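PDB 1FT5: cytochrome c-554 from Nitrosomonas europaea, which carries electrons in ammonia oxidation as a four-heme periplasmic cytochrome, accepting them directly from hydroxylamine oxidoreductase. Local coordinates for residues K173-K176 with E180-K183. Numbering follows the deposited sequence.
Sequences KEVK and EHYK. With HEM (protoporphyrin IX containing Fe), chain G.
V175 and H181 meet through one methyl: V175 CG1 lies 3.7 Å from H181 CD2, approaching the imidazole obliquely, and the same methyl passes E180 OE2 at a looser 4.1 Å. Followed outward, H181 starts at CB, which sits against the heme propionate, 3.6 Å from O1A; CG lies equally near that oxygen. With CG anti to the carbonyl carbon (chi1 -63°), the ring is carried between V175 and the propionate, and the turn at chi2 (-65°) faces CD2 to V175 and ND1 to heme O1A. ND1 gives O1A a hydrogen bond of 2.8 Å, bent to 153° at the hydrogen, with the carboxylate carbon in the ring plane at the imidazole edge. Farther out, CE1 rests 3.7 Å from heme C3D and NE2 4.1 Å from V175 CG1. The other oxygen, O2A, receives Y182 N at 2.9 Å, nearly straight, and E180 OE2 accepts H181 N on its anti side, tilted from the carboxylate plane. F200 stacks on the imidazole, and H179, an axial ligand of the heme #3 iron, meets it with inclined planes. With an alanine here instead of H181, O1A would probably lose its imidazole donor and V175 CG1 its ring neighbour. The loop thus grips both carboxylate oxygens by N-H donors, likely tempering the propionate's negative charge.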
# COMPACT_ATOMS: atom_id res chain seq x y z
N LYS A 173 7.58 -7.40 7.42
CA LYS A 173 7.35 -7.67 8.84
C LYS A 173 7.69 -6.48 9.68
O LYS A 173 7.79 -6.59 10.89
CB LYS A 173 8.17 -8.91 9.32
CG LYS A 173 7.84 -10.18 8.63
CD LYS A 173 8.36 -11.43 9.45
CE LYS A 173 7.93 -12.73 8.79
NZ LYS A 173 8.34 -13.84 9.71
N GLU A 174 7.85 -5.31 9.08
CA GLU A 174 8.10 -4.08 9.82
C GLU A 174 6.75 -3.40 10.00
O GLU A 174 6.25 -2.75 9.06
CB GLU A 174 9.03 -3.19 8.97
CG GLU A 174 9.61 -1.99 9.69
CD GLU A 174 10.81 -2.38 10.61
OE1 GLU A 174 11.73 -3.18 10.23
OE2 GLU A 174 10.77 -1.83 11.67
N VAL A 175 6.15 -3.54 11.19
CA VAL A 175 4.80 -2.94 11.39
C VAL A 175 4.83 -1.45 11.29
O VAL A 175 3.85 -0.83 10.84
CB VAL A 175 4.16 -3.33 12.73
CG1 VAL A 175 3.83 -4.81 12.71
CG2 VAL A 175 5.08 -2.96 13.88
N LYS A 176 5.93 -0.83 11.68
CA LYS A 176 5.96 0.63 11.59
C LYS A 176 6.02 1.10 10.17
O LYS A 176 5.93 2.30 9.94
CB LYS A 176 7.14 1.26 12.35
CG LYS A 176 7.03 0.97 13.84
CD LYS A 176 7.37 -0.48 14.08
CE LYS A 176 8.49 -0.86 13.15
NZ LYS A 176 8.41 -2.22 12.70
N GLU A 180 0.08 -1.41 12.20
CA GLU A 180 -0.08 -2.44 13.21
C GLU A 180 -1.12 -3.42 12.70
O GLU A 180 -2.06 -3.03 11.95
CB GLU A 180 -0.56 -1.78 14.47
CG GLU A 180 -0.69 -2.74 15.62
CD GLU A 180 0.62 -3.48 15.91
OE1 GLU A 180 1.48 -2.88 16.57
OE2 GLU A 180 0.80 -4.63 15.46
N HIS A 181 -1.00 -4.67 13.19
CA HIS A 181 -1.91 -5.75 12.82
C HIS A 181 -2.88 -5.98 13.96
O HIS A 181 -2.49 -5.99 15.14
CB HIS A 181 -1.14 -7.00 12.46
CG HIS A 181 -0.26 -6.80 11.26
ND1 HIS A 181 -0.79 -6.55 10.01
CD2 HIS A 181 1.09 -6.72 11.12
CE1 HIS A 181 0.20 -6.32 9.15
NE2 HIS A 181 1.35 -6.42 9.80
N TYR A 182 -4.15 -5.99 13.60
CA TYR A 182 -5.24 -6.19 14.56
C TYR A 182 -5.94 -7.51 14.27
O TYR A 182 -5.99 -8.02 13.14
CB TYR A 182 -6.21 -5.00 14.51
CG TYR A 182 -5.51 -3.73 14.87
CD1 TYR A 182 -4.95 -2.94 13.89
CD2 TYR A 182 -5.35 -3.34 16.23
CE1 TYR A 182 -4.24 -1.80 14.20
CE2 TYR A 182 -4.64 -2.19 16.54
CZ TYR A 182 -4.09 -1.42 15.53
OH TYR A 182 -3.36 -0.28 15.81
N LYS A 183 -6.48 -8.10 15.33
CA LYS A 183 -7.14 -9.40 15.25
C LYS A 183 -8.40 -9.43 14.38
O LYS A 183 -9.24 -8.54 14.53
CB LYS A 183 -7.55 -9.80 16.68
CG LYS A 183 -6.36 -10.16 17.53
CD LYS A 183 -5.85 -11.58 17.30
CE LYS A 183 -6.85 -12.44 16.55
NZ LYS A 183 -6.20 -13.66 15.95
CHA HEM G . -3.26 -6.49 6.64
CHB HEM G . -6.34 -2.73 6.21
CHC HEM G . -2.73 -0.13 4.16
CHD HEM G . 0.05 -4.10 4.04
C1A HEM G . -4.38 -5.66 6.72
C2A HEM G . -5.62 -6.04 7.33
C3A HEM G . -6.48 -5.02 7.18
C4A HEM G . -5.79 -3.97 6.51
CMA HEM G . -7.95 -4.94 7.65
CAA HEM G . -5.92 -7.42 8.02
CBA HEM G . -5.81 -7.30 9.59
CGA HEM G . -4.46 -6.71 10.07
O1A HEM G . -3.45 -7.29 9.73
O2A HEM G . -4.47 -5.68 10.74
C1B HEM G . -5.61 -1.68 5.58
C2B HEM G . -6.15 -0.37 5.35
C3B HEM G . -5.13 0.39 4.81
C4B HEM G . -3.99 -0.51 4.73
CMB HEM G . -7.59 0.05 5.68
CAB HEM G . -5.08 1.83 4.38
CBB HEM G . -5.37 2.79 5.56
C1C HEM G . -1.69 -1.03 3.95
C2C HEM G . -0.51 -0.67 3.26
C3C HEM G . 0.23 -1.75 3.16
C4C HEM G . -0.44 -2.82 3.85
CMC HEM G . -0.17 0.73 2.69
CAC HEM G . 1.58 -1.89 2.40
CBC HEM G . 2.68 -0.90 2.67
C1D HEM G . -0.60 -5.11 4.78
C2D HEM G . -0.05 -6.43 5.00
C3D HEM G . -0.99 -7.08 5.78
C4D HEM G . -2.07 -6.15 5.99
CMD HEM G . 1.23 -6.99 4.41
CAD HEM G . -0.99 -8.55 6.20
CBD HEM G . -1.94 -9.34 5.35
CGD HEM G . -2.45 -10.65 5.99
O1D HEM G . -3.28 -11.29 5.32
O2D HEM G . -2.02 -10.97 7.09
NA HEM G . -4.49 -4.38 6.23
NB HEM G . -4.27 -1.78 5.18
NC HEM G . -1.65 -2.33 4.32
ND HEM G . -1.85 -4.91 5.39
FE HEM G . -3.06 -3.35 5.31